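Local structure of putative pyrroline carboxylate reductase (Streptococcus pyogenes, 2AHR) at the interface of chains A and B. The protein catalyses the reduction of 1-pyrroline-5-carboxylate to L-proline with NADPH or NADH, the last step of proline biosynthesis. Coordinates in Å, arbitrary orientation; residue numbers count along the deposited sequence, not the author numbering. Chains: chain A/B, putative pyrroline carboxylate reductase.

Contact 1 and contact 2 belong to the same two-fold interface of chains A and B, with the centres of their C-alpha atoms about 32 Å apart. They share the start of helix 158-185. In contact 1 it supplies A:Thr162, and in contact 2 it supplies B:Phe161, B:Leu164 and B:Ala165. The twin of contact 1 therefore uses B:Thr162, between B:Phe161 and B:Leu164 in the sequence. In contact 1 the loop residue B:Gly227 and the start of helix 228-239 meet helix 241-258 of chain A. In contact 2 helix 190-210 of chain A packs on chain B. Together they help hold two chains as a dimer within the deposited assembly of ten copies.

Contact 1: the interface of chains A and B. Residues chain A 91, 162, 252, 255-256, 259; chain B 227-228, 231.
This is a domain-swapped dimer interface of the pyrroline-5-carboxylate reductase family. It helps hold two chains together as a dimer and places a loop of chain B beside the coenzyme-binding part of chain A, so each active site is probably completed by residues of both chains. The loop carries the family's Ser-Pro-Gly-Gly-Thr-Thr motif, which includes B:Gly227 and B:Thr228. B:Thr228 opens helix 228-239 and fills a nest of small groups from chain A. Methyl CG2 of B:Thr228 packs on the backbone of helix 241-258, 3.6 Å from A:Ala256 N and 3.7 Å from A:Ala256 CA. B:Thr228 CG2 also touches A:Ala91 CB at 3.8 Å and A:Leu259 CD1 at 3.9 Å. The A:Leu259 side chain runs at about a right angle to that of B:Thr228. The hydroxyl OG1 of B:Thr228 sits between its own backbone N and carbonyl carbon (chi1 65°). This turns OG1 toward the methyls of A:Thr162 and A:Thr252, and leaves CG2 to face A:Ala256. The methyl CG2 of A:Thr252 also lies 3.7 Å from the backbone carbonyl O of B:Thr228. A:Lys255 flanks the loop with its aliphatic stem. Its CG is anti to the backbone N, and the chain then bends at chi2 (68°), carrying the methylenes alongside the loop. A:Lys255 CG lies 3.4 Å from B:Gly227 O. A:Lys255 CB meets B:Ala231 CB at 3.9 Å, one turn into the helix. A:Ala91 also contacts NADP, and A:Ala256 and A:Leu259 belong to a sodium site.

Contact 2: the interface of chains A and B. Residues chain A 196-197, 200; chain B 123, 161, 164-165.
A:Ile196, on helix 190-210, forms the apolar centre and reaches chain B with both of its branches. The methyl A:Ile196 CG2 meets the methyl B:Ala165 CB at 3.5 Å. The longer branch turns to the phenyl ring, where A:Ile196 CD1 lies 3.6 Å from B:Phe161 CE1. With CG1 anti to the carbonyl carbon (chi1 -67°), CG2 bears mainly on B:Ala165 and the CG1-CD1 branch on B:Phe161. The terminal methyl comes in at the CD1-CE1 side of the ring, tilted above its plane and not over the ring centre. The side chains of A:Ile196 and B:Phe161 cross obliquely. One residue along the helix, A:Val197 extends the apolar patch. A:Val197 CG2 touches B:Leu164 CD2 at 4.0 Å, and the two side chains cross at about a right angle. The same methyl lies equally near the backbone carbonyl O of B:Leu164. Toward the rim, A:Thr200 sits a helical turn beyond A:Ile196. The methyl A:Thr200 CG2 packs 3.8 Å from B:Ala165 O, while the hydroxyl serves both chains. A:Thr200 OG1 lies beside its own backbone N (chi1 -62°) and donates to A:Ile196 O at 3.0 Å, from 44° above the carbonyl plane. A:Thr200 OG1 also shares a hydrogen bond of 3.2 Å with B:Ser123 OG, the hydroxyl of a residue in strand 122-128. The bond within the helix steadies the threonine hydroxyl where the serine meets it. This patch pins helix 190-210 of one subunit against helix 158-185 and a neighbouring strand of the other, helping to hold the reductase dimer together.

Contact 1: the interface of chains A and B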
ATOM      1  N   ALA A  91       3.105 -15.627 -31.181  1.00 36.80           N
ATOM      2  CA  ALA A  91       3.664 -14.553 -30.364  1.00 37.11           C
ATOM      3  C   ALA A  91       5.141 -14.809 -30.087  1.00 37.09           C
ATOM      4  O   ALA A  91       5.552 -15.954 -29.945  1.00 37.04           O
ATOM      5  CB  ALA A  91       2.911 -14.451 -29.037  1.00 35.24           C
ATOM      6  N   THR A 162       0.771  -7.347 -30.468  1.00 33.50           N
ATOM      7  CA  THR A 162       0.347  -8.607 -29.847  1.00 34.08           C
ATOM      8  C   THR A 162      -0.473  -8.362 -28.567  1.00 34.06           C
ATOM      9  O   THR A 162      -1.519  -8.990 -28.343  1.00 34.30           O
ATOM     10  CB  THR A 162       1.566  -9.539 -29.561  1.00 34.78           C
ATOM     11  OG1 THR A 162       2.173  -9.926 -30.809  1.00 34.59           O
ATOM     12  CG2 THR A 162       1.138 -10.792 -28.759  1.00 32.90           C
ATOM     13  N   THR A 252       2.508  -8.148 -20.770  1.00 33.05           N
ATOM     14  CA  THR A 252       2.219  -8.942 -21.963  1.00 32.75           C
ATOM     15  C   THR A 252       3.398  -8.864 -22.937  1.00 32.72           C
ATOM     16  O   THR A 252       3.814  -9.878 -23.511  1.00 32.17           O
ATOM     17  CB  THR A 252       0.930  -8.454 -22.639  1.00 32.74           C
ATOM     18  OG1 THR A 252      -0.130  -8.403 -21.664  1.00 32.30           O
ATOM     19  CG2 THR A 252       0.537  -9.386 -23.774  1.00 32.87           C
ATOM     20  N   LYS A 255       6.569 -10.652 -21.778  1.00 34.84           N
ATOM     21  CA  LYS A 255       6.458 -12.101 -21.993  1.00 35.04           C
ATOM     22  C   LYS A 255       6.694 -12.441 -23.445  1.00 34.82           C
ATOM     23  O   LYS A 255       7.397 -13.398 -23.752  1.00 34.49           O
ATOM     24  CB  LYS A 255       5.090 -12.637 -21.541  1.00 34.50           C
ATOM     25  CG  LYS A 255       4.932 -14.122 -21.729  1.00 35.12           C
ATOM     26  CD  LYS A 255       5.833 -14.941 -20.800  1.00 36.63           C
ATOM     27  CE  LYS A 255       5.786 -16.421 -21.180  1.00 38.12           C
ATOM     28  NZ  LYS A 255       6.570 -17.258 -20.212  1.00 40.05           N
ATOM     29  N   ALA A 256       6.083 -11.669 -24.344  1.00 35.31           N
ATOM     30  CA  ALA A 256       6.365 -11.798 -25.777  1.00 35.46           C
ATOM     31  C   ALA A 256       7.870 -11.730 -26.027  1.00 35.64           C
ATOM     32  O   ALA A 256       8.425 -12.613 -26.678  1.00 35.83           O
ATOM     33  CB  ALA A 256       5.636 -10.722 -26.588  1.00 34.83           C
ATOM     34  N   LEU A 259       9.713 -14.909 -24.871  1.00 41.07           N
ATOM     35  CA  LEU A 259       9.456 -16.096 -25.683  1.00 41.69           C
ATOM     36  C   LEU A 259      10.448 -16.171 -26.844  1.00 42.74           C
ATOM     37  O   LEU A 259      10.909 -15.152 -27.394  1.00 42.47           O
ATOM     38  CB  LEU A 259       8.023 -16.111 -26.212  1.00 41.97           C
ATOM     39  CG  LEU A 259       6.895 -16.465 -25.236  1.00 41.02           C
ATOM     40  CD1 LEU A 259       5.548 -16.276 -25.918  1.00 42.26           C
ATOM     41  CD2 LEU A 259       7.030 -17.895 -24.731  1.00 42.18           C
ATOM     42  OXT LEU A 259      10.822 -17.272 -27.261  1.00 43.80           O
TER
ATOM     43  N   GLY B 227       1.759 -18.532 -22.342  1.00 32.04           N
ATOM     44  CA  GLY B 227       1.678 -17.468 -23.334  1.00 31.48           C
ATOM     45  C   GLY B 227       1.700 -16.044 -22.792  1.00 32.01           C
ATOM     46  O   GLY B 227       1.979 -15.799 -21.589  1.00 31.47           O
ATOM     47  N   THR B 228       1.425 -15.094 -23.682  1.00 31.23           N
ATOM     48  CA  THR B 228       1.522 -13.671 -23.345  1.00 31.67           C
ATOM     49  C   THR B 228       0.264 -13.169 -22.604  1.00 31.35           C
ATOM     50  O   THR B 228       0.372 -12.391 -21.671  1.00 30.96           O
ATOM     51  CB  THR B 228       1.793 -12.819 -24.615  1.00 31.88           C
ATOM     52  OG1 THR B 228       0.663 -12.904 -25.498  1.00 33.37           O
ATOM     53  CG2 THR B 228       3.013 -13.343 -25.369  1.00 31.56           C
ATOM     54  N   ALA B 231       0.012 -13.932 -18.920  1.00 30.70           N
ATOM     55  CA  ALA B 231       0.940 -13.071 -18.164  1.00 31.12           C
ATOM     56  C   ALA B 231       0.316 -11.694 -17.879  1.00 31.26           C
ATOM     57  O   ALA B 231       0.424 -11.167 -16.765  1.00 31.31           O
ATOM     58  CB  ALA B 231       2.262 -12.924 -18.925  1.00 30.51           C
TER

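Contact 2: the interface of chains A and B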
ATOM      1  N   ILE A 196     -26.850  -6.056 -20.598  1.00 35.24           N
ATOM      2  CA  ILE A 196     -26.779  -4.586 -20.553  1.00 35.08           C
ATOM      3  C   ILE A 196     -25.364  -4.087 -20.912  1.00 34.71           C
ATOM      4  O   ILE A 196     -25.195  -3.278 -21.833  1.00 33.73           O
ATOM      5  CB  ILE A 196     -27.211  -4.030 -19.168  1.00 35.09           C
ATOM      6  CG1 ILE A 196     -28.702  -4.287 -18.930  1.00 34.98           C
ATOM      7  CG2 ILE A 196     -26.900  -2.520 -19.041  1.00 34.34           C
ATOM      8  CD1 ILE A 196     -29.095  -4.279 -17.466  1.00 33.32           C
ATOM      9  N   VAL A 197     -24.366  -4.630 -20.211  1.00 34.12           N
ATOM     10  CA  VAL A 197     -22.992  -4.153 -20.317  1.00 33.96           C
ATOM     11  C   VAL A 197     -22.385  -4.421 -21.696  1.00 34.86           C
ATOM     12  O   VAL A 197     -21.755  -3.531 -22.284  1.00 34.19           O
ATOM     13  CB  VAL A 197     -22.085  -4.744 -19.182  1.00 33.89           C
ATOM     14  CG1 VAL A 197     -20.618  -4.548 -19.513  1.00 32.77           C
ATOM     15  CG2 VAL A 197     -22.429  -4.079 -17.869  1.00 31.62           C
ATOM     16  N   THR A 200     -23.828  -2.136 -24.095  1.00 34.27           N
ATOM     17  CA  THR A 200     -23.294  -0.796 -23.884  1.00 34.49           C
ATOM     18  C   THR A 200     -21.854  -0.682 -24.436  1.00 34.89           C
ATOM     19  O   THR A 200     -21.512   0.335 -25.058  1.00 35.91           O
ATOM     20  CB  THR A 200     -23.397  -0.346 -22.399  1.00 34.31           C
ATOM     21  OG1 THR A 200     -24.778  -0.301 -22.020  1.00 34.52           O
ATOM     22  CG2 THR A 200     -22.814   1.051 -22.188  1.00 34.18           C
TER
ATOM     23  N   SER B 123     -28.759   2.066 -24.318  1.00 36.64           N
ATOM     24  CA  SER B 123     -29.301   0.992 -23.500  1.00 36.62           C
ATOM     25  C   SER B 123     -30.110   1.659 -22.391  1.00 36.45           C
ATOM     26  O   SER B 123     -29.537   2.085 -21.381  1.00 36.12           O
ATOM     27  CB  SER B 123     -28.173   0.151 -22.900  1.00 36.71           C
ATOM     28  OG  SER B 123     -27.324  -0.332 -23.921  1.00 37.05           O
ATOM     29  N   PHE B 161     -28.740   0.240 -12.612  1.00 33.92           N
ATOM     30  CA  PHE B 161     -28.788   0.365 -14.088  1.00 34.03           C
ATOM     31  C   PHE B 161     -28.061   1.639 -14.522  1.00 33.88           C
ATOM     32  O   PHE B 161     -27.314   1.614 -15.488  1.00 33.87           O
ATOM     33  CB  PHE B 161     -30.221   0.342 -14.624  1.00 34.16           C
ATOM     34  CG  PHE B 161     -30.306   0.250 -16.131  1.00 34.57           C
ATOM     35  CD1 PHE B 161     -30.557  -0.979 -16.753  1.00 34.49           C
ATOM     36  CD2 PHE B 161     -30.132   1.384 -16.926  1.00 33.12           C
ATOM     37  CE1 PHE B 161     -30.640  -1.079 -18.149  1.00 34.30           C
ATOM     38  CE2 PHE B 161     -30.201   1.312 -18.320  1.00 35.59           C
ATOM     39  CZ  PHE B 161     -30.462   0.070 -18.944  1.00 34.91           C
ATOM     40  N   LEU B 164     -24.367   0.756 -14.579  1.00 32.93           N
ATOM     41  CA  LEU B 164     -23.974  -0.230 -15.571  1.00 33.68           C
ATOM     42  C   LEU B 164     -24.092   0.264 -16.996  1.00 33.86           C
ATOM     43  O   LEU B 164     -23.382  -0.218 -17.889  1.00 34.11           O
ATOM     44  CB  LEU B 164     -24.841  -1.478 -15.458  1.00 34.52           C
ATOM     45  CG  LEU B 164     -24.696  -2.433 -14.283  1.00 37.41           C
ATOM     46  CD1 LEU B 164     -25.661  -3.608 -14.571  1.00 40.48           C
ATOM     47  CD2 LEU B 164     -23.277  -2.925 -14.135  1.00 35.32           C
ATOM     48  N   ALA B 165     -25.012   1.194 -17.230  1.00 33.66           N
ATOM     49  CA  ALA B 165     -25.362   1.562 -18.611  1.00 34.47           C
ATOM     50  C   ALA B 165     -25.261   3.061 -18.909  1.00 34.32           C
ATOM     51  O   ALA B 165     -24.907   3.445 -20.028  1.00 35.37           O
ATOM     52  CB  ALA B 165     -26.784   1.018 -18.982  1.00 34.60           C
TER